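Local coordinates for Alr4995 protein (Nostoc sp., PDB 6LRF) that acts as a bifunctional arginine dihydrolase and ornithine cyclodeaminase, which hydrolyses arginine to ornithine and probably converts ornithine to proline, at residues M9-H14 and V57-G62; D65-A70 and K263-R268. All blocks are in the same frame, centred on the assembly; numbering follows the deposited sequence.

Contact 1 of 2, residues M9-H14 and V57-G62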
loop_
_atom_site.group_PDB
_atom_site.type_symbol
_atom_site.label_atom_id
_atom_site.label_comp_id
_atom_site.label_asym_id
_atom_site.label_seq_id
_atom_site.Cartn_x
_atom_site.Cartn_y
_atom_site.Cartn_z
HETATM N N MSE B 9 38.877 32.961 -30.695
HETATM C CA MSE B 9 38.777 31.500 -30.724
HETATM C C MSE B 9 40.121 30.855 -30.435
HETATM O O MSE B 9 41.111 31.535 -30.199
HETATM C CB MSE B 9 38.248 31.008 -32.071
HETATM C CG MSE B 9 36.854 31.500 -32.378
HETATM SE SE MSE B 9 36.061 30.763 -34.028
HETATM C CE MSE B 9 35.976 28.856 -33.539
ATOM N N CYS B 10 40.152 29.533 -30.431
ATOM C CA CYS B 10 41.395 28.830 -30.200
ATOM C C CYS B 10 41.320 27.485 -30.892
ATOM O O CYS B 10 40.434 26.670 -30.589
ATOM C CB CYS B 10 41.667 28.670 -28.706
ATOM S SG CYS B 10 43.192 27.806 -28.314
ATOM N N PRO B 11 42.236 27.257 -31.850
ATOM C CA PRO B 11 42.241 26.046 -32.673
ATOM C C PRO B 11 42.471 24.773 -31.850
ATOM O O PRO B 11 43.145 24.805 -30.818
ATOM C CB PRO B 11 43.393 26.302 -33.658
ATOM C CG PRO B 11 44.278 27.272 -32.963
ATOM C CD PRO B 11 43.347 28.161 -32.191
ATOM N N PRO B 12 41.892 23.652 -32.310
ATOM C CA PRO B 12 41.904 22.374 -31.588
ATOM C C PRO B 12 43.205 21.586 -31.690
ATOM O O PRO B 12 43.136 20.357 -31.705
ATOM C CB PRO B 12 40.769 21.594 -32.260
ATOM C CG PRO B 12 40.700 22.150 -33.630
ATOM C CD PRO B 12 41.026 23.600 -33.505
ATOM N N ASP B 13 44.353 22.262 -31.737
ATOM C CA ASP B 13 45.648 21.598 -31.951
ATOM C C ASP B 13 45.956 20.530 -30.891
ATOM O O ASP B 13 46.619 19.532 -31.185
ATOM C CB ASP B 13 46.786 22.632 -31.986
ATOM C CG ASP B 13 46.810 23.457 -33.280
ATOM O OD1 ASP B 13 45.818 23.431 -34.045
ATOM O OD2 ASP B 13 47.828 24.145 -33.528
ATOM N N HIS B 14 45.473 20.737 -29.668
ATOM C CA HIS B 14 45.695 19.776 -28.584
ATOM C C HIS B 14 44.400 19.465 -27.840
ATOM O O HIS B 14 44.388 19.259 -26.627
ATOM C CB HIS B 14 46.754 20.302 -27.620
ATOM C CG HIS B 14 48.002 20.767 -28.303
ATOM N ND1 HIS B 14 48.518 22.034 -28.133
ATOM C CD2 HIS B 14 48.827 20.137 -29.173
ATOM C CE1 HIS B 14 49.613 22.163 -28.862
ATOM N NE2 HIS B 14 49.821 21.027 -29.505
ATOM N N VAL B 57 43.844 32.581 -29.891
ATOM C CA VAL B 57 44.791 32.332 -28.803
ATOM C C VAL B 57 45.761 31.264 -29.274
ATOM O O VAL B 57 45.370 30.394 -30.043
ATOM C CB VAL B 57 44.097 31.811 -27.505
ATOM C CG1 VAL B 57 45.113 31.634 -26.368
ATOM C CG2 VAL B 57 42.952 32.714 -27.080
ATOM N N THR B 58 47.006 31.301 -28.812
ATOM C CA THR B 58 47.947 30.231 -29.138
ATOM C C THR B 58 47.675 28.982 -28.307
ATOM O O THR B 58 47.837 29.006 -27.084
ATOM C CB THR B 58 49.390 30.664 -28.905
ATOM O OG1 THR B 58 49.665 31.827 -29.690
ATOM C CG2 THR B 58 50.330 29.549 -29.293
ATOM N N PRO B 59 47.268 27.885 -28.970
ATOM C CA PRO B 59 46.964 26.630 -28.264
ATOM C C PRO B 59 48.156 26.122 -27.467
ATOM O O PRO B 59 49.300 26.382 -27.823
ATOM C CB PRO B 59 46.595 25.657 -29.395
ATOM C CG PRO B 59 47.111 26.289 -30.650
ATOM C CD PRO B 59 47.069 27.765 -30.424
ATOM N N GLN B 60 47.882 25.423 -26.376
ATOM C CA GLN B 60 48.934 24.940 -25.500
ATOM C C GLN B 60 48.722 23.457 -25.198
ATOM O O GLN B 60 47.602 23.033 -24.893
ATOM C CB GLN B 60 48.967 25.755 -24.205
ATOM C CG GLN B 60 49.093 27.268 -24.417
ATOM C CD GLN B 60 50.475 27.688 -24.882
ATOM O OE1 GLN B 60 51.480 27.090 -24.492
ATOM N NE2 GLN B 60 50.536 28.728 -25.710
ATOM N N LYS B 61 49.789 22.669 -25.304
ATOM C CA LYS B 61 49.730 21.255 -24.949
ATOM C C LYS B 61 49.359 21.119 -23.478
ATOM O O LYS B 61 49.919 21.820 -22.626
ATOM C CB LYS B 61 51.069 20.556 -25.213
ATOM C CG LYS B 61 51.328 20.116 -26.659
ATOM C CD LYS B 61 51.854 18.664 -26.696
ATOM C CE LYS B 61 52.736 18.340 -27.915
ATOM N NZ LYS B 61 52.416 19.110 -29.150
ATOM N N GLY B 62 48.411 20.228 -23.182
ATOM C CA GLY B 62 48.044 19.925 -21.809
ATOM C C GLY B 62 46.880 20.736 -21.265
ATOM O O GLY B 62 46.488 20.577 -20.104
#
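The imidazole of H14 has CG of K61 over one face and CB of D13 over the other. The backbone N of Q60 lies at its edge, in plane. K61 gives a CH-pi contact: its CG stands 3.4 Å from the H14 ring centroid, 12° off the normal. The two loops belong to a beta-alpha-beta unit. They follow the parallel neighbouring strands 6-9 and 53-56, with helix 34-49 between, and run on in nearly the same direction, 11° apart. H14 CG sits beside its own backbone N (chi1 -50°), and the ring crosses the K61 chain at about a right angle. Bends at chi2 and chi4 of K61 bring its NZ to 3.2 Å from H14 NE2. An alanine at H14 would remove the ring, and would probably leave the K61 chain and D13 CB less well packed. Nearer the strands, the P11 and P59 rings cross at about a right angle, with P11 CG 3.8 Å from P59 CG. C10 SG, anti to its own backbone N, lies 4.0 Å from P59 CA. At the strand end, V57 N gives a nearly straight 2.9 Å hydrogen bond to M9 O, almost along the C=O axis.

Contact 2 of 2, residues D65-A70 and K263-R268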
loop_
_atom_site.group_PDB
_atom_site.type_symbol
_atom_site.label_atom_id
_atom_site.label_comp_id
_atom_site.label_asym_id
_atom_site.label_seq_id
_atom_site.Cartn_x
_atom_site.Cartn_y
_atom_site.Cartn_z
ATOM N N ASP B 65 40.988 22.235 -23.106
ATOM C CA ASP B 65 39.743 22.988 -23.076
ATOM C C ASP B 65 40.003 24.470 -23.327
ATOM O O ASP B 65 39.083 25.289 -23.289
ATOM C CB ASP B 65 39.015 22.768 -21.751
ATOM C CG ASP B 65 38.436 21.360 -21.634
ATOM O OD1 ASP B 65 37.750 20.912 -22.586
ATOM O OD2 ASP B 65 38.680 20.699 -20.601
ATOM N N LEU B 66 41.254 24.800 -23.634
ATOM C CA LEU B 66 41.597 26.153 -24.054
ATOM C C LEU B 66 40.793 26.561 -25.300
ATOM O O LEU B 66 40.624 27.746 -25.578
ATOM C CB LEU B 66 43.099 26.263 -24.314
ATOM C CG LEU B 66 43.677 27.676 -24.264
ATOM C CD1 LEU B 66 43.875 28.101 -22.825
ATOM C CD2 LEU B 66 44.982 27.780 -25.050
ATOM N N VAL B 67 40.268 25.581 -26.032
ATOM C CA VAL B 67 39.419 25.863 -27.184
ATOM C C VAL B 67 38.106 26.538 -26.771
ATOM O O VAL B 67 37.419 27.144 -27.594
ATOM C CB VAL B 67 39.084 24.576 -27.967
ATOM C CG1 VAL B 67 40.334 24.008 -28.617
ATOM C CG2 VAL B 67 38.439 23.541 -27.043
ATOM N N PHE B 68 37.756 26.425 -25.497
ATOM C CA PHE B 68 36.499 26.982 -25.006
ATOM C C PHE B 68 36.725 28.399 -24.482
ATOM O O PHE B 68 36.666 28.669 -23.274
ATOM C CB PHE B 68 35.898 26.065 -23.944
ATOM C CG PHE B 68 35.392 24.752 -24.508
ATOM C CD1 PHE B 68 34.661 24.735 -25.698
ATOM C CD2 PHE B 68 35.670 23.545 -23.873
ATOM C CE1 PHE B 68 34.197 23.537 -26.234
ATOM C CE2 PHE B 68 35.208 22.336 -24.394
ATOM C CZ PHE B 68 34.474 22.328 -25.573
ATOM N N THR B 69 36.995 29.300 -25.425
ATOM C CA THR B 69 37.331 30.686 -25.106
ATOM C C THR B 69 36.182 31.455 -24.459
ATOM O O THR B 69 36.429 32.475 -23.830
ATOM C CB THR B 69 37.771 31.451 -26.365
ATOM O OG1 THR B 69 36.763 31.311 -27.373
ATOM C CG2 THR B 69 39.103 30.914 -26.886
ATOM N N ALA B 70 34.937 30.982 -24.619
ATOM C CA ALA B 70 33.796 31.565 -23.900
ATOM C C ALA B 70 34.134 31.727 -22.420
ATOM O O ALA B 70 33.737 32.708 -21.771
ATOM C CB ALA B 70 32.530 30.705 -24.069
ATOM N N LYS B 263 28.776 28.539 -29.267
ATOM C CA LYS B 263 28.987 29.683 -28.388
ATOM C C LYS B 263 30.181 29.456 -27.441
ATOM O O LYS B 263 30.919 30.397 -27.144
ATOM C CB LYS B 263 27.704 29.970 -27.591
ATOM C CG LYS B 263 27.762 31.148 -26.614
ATOM C CD LYS B 263 27.736 32.501 -27.323
ATOM C CE LYS B 263 27.060 33.569 -26.457
ATOM N NZ LYS B 263 25.591 33.618 -26.691
ATOM N N CYS B 264 30.378 28.214 -26.986
ATOM C CA CYS B 264 31.474 27.889 -26.069
ATOM C C CYS B 264 32.831 28.090 -26.721
ATOM O O CYS B 264 33.807 28.413 -26.049
ATOM C CB CYS B 264 31.372 26.440 -25.576
ATOM S SG CYS B 264 30.173 26.163 -24.252
ATOM N N LEU B 265 32.879 27.884 -28.037
ATOM C CA LEU B 265 34.123 27.940 -28.797
ATOM C C LEU B 265 34.524 29.374 -29.182
ATOM O O LEU B 265 35.580 29.587 -29.781
ATOM C CB LEU B 265 33.990 27.067 -30.052
ATOM C CG LEU B 265 34.019 25.559 -29.761
ATOM C CD1 LEU B 265 33.614 24.740 -30.993
ATOM C CD2 LEU B 265 35.394 25.144 -29.248
ATOM N N THR B 266 33.684 30.342 -28.814
ATOM C CA THR B 266 33.861 31.742 -29.192
ATOM C C THR B 266 33.738 32.683 -27.992
ATOM O O THR B 266 33.036 32.394 -27.023
ATOM C CB THR B 266 32.808 32.209 -30.250
ATOM O OG1 THR B 266 31.515 32.335 -29.631
ATOM C CG2 THR B 266 32.723 31.248 -31.435
ATOM N N LEU B 267 34.405 33.827 -28.078
ATOM C CA LEU B 267 34.202 34.906 -27.124
ATOM C C LEU B 267 34.115 36.221 -27.895
ATOM O O LEU B 267 35.039 36.577 -28.630
ATOM C CB LEU B 267 35.335 34.935 -26.103
ATOM C CG LEU B 267 35.310 36.058 -25.070
ATOM C CD1 LEU B 267 34.083 35.964 -24.175
ATOM C CD2 LEU B 267 36.575 36.025 -24.249
ATOM N N ARG B 268 32.999 36.928 -27.763
ATOM C CA ARG B 268 32.872 38.235 -28.396
ATOM C C ARG B 268 33.671 39.275 -27.607
ATOM O O ARG B 268 33.369 39.549 -26.446
ATOM C CB ARG B 268 31.403 38.643 -28.500
ATOM C CG ARG B 268 31.181 40.051 -29.026
ATOM C CD ARG B 268 29.794 40.214 -29.635
ATOM N NE ARG B 268 29.552 41.595 -30.059
ATOM C CZ ARG B 268 28.630 41.949 -30.949
ATOM N NH1 ARG B 268 27.869 41.020 -31.511
ATOM N NH2 ARG B 268 28.479 43.223 -31.286
HETATM O O HOH W 1 37.506 28.143 -30.189
#
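F68 is the centre of an inverse gamma turn, closed by a weak bond from T69 N to V67 O. R90 NH2 also bonds F68 O. The turn packs against the segment 263-268 that leads into strand 267-268. That edge strand is antiparallel to strand 6-9 in a three-stranded sheet of the domain related to the guanidine-modifying enzymes (GME).

In the tight part, A70 CB sits 3.3 Å from C264 O and 3.4 Å from T266 O. F68 CG stands beside its own backbone N (chi1 -69°), and the ring meets both C264 and L265. CD1 of F68 lies 3.7 Å from CB of C264, while CE1 of F68 lies 3.6 Å from CD2 of L265. The C264 sulfur adds an oblique sulfur-aromatic contact, 5.5 Å from the F68 ring centroid. CG2 of V67 covers one face of the same ring over its centre. L265 starts away from the loop, but its CD2 turns back and also touches CB of V67. One water joins two carbonyls here, 2.8 Å from V67 O and a short 2.4 Å from L265 O.

The loose side is at K263. It is partly exposed and points away from the loop, and its NZ makes a weak hydrogen bond to T220 O.

T69 OG1 takes the crowded position between its own N and carbonyl carbon (chi1 53°) and is hydrogen-bonded to L8 O of strand 6-9. L267 CB packs on the T69 carbonyl. One direct backbone bond spans the contact: A70 N to C264 O, 3.1 Å, with the donor 40° out of the carbonyl plane.

Contact 2 is almost wholly buried; contact 1 lies nearer the surface and is only partly so. They share the three-stranded sheet. Contact 1 joins the loops that leave the parallel pair 6-9 and 53-56. Contact 2 sets the continuation of the second loop against the segment that enters the third strand. Their chemistry follows their depth. Proline rings and a histidine-lysine pair make up much of the outer contact, while the inner one uses a phenylalanine, a cysteine, aliphatic chains and a bound water. The backbone bond lies near the C=O axis in contact 1, well off the carbonyl plane in contact 2. The two contacts touch: V67 CG1 packs 3.3 Å from C10 O, and M9 CG packs against L265 O.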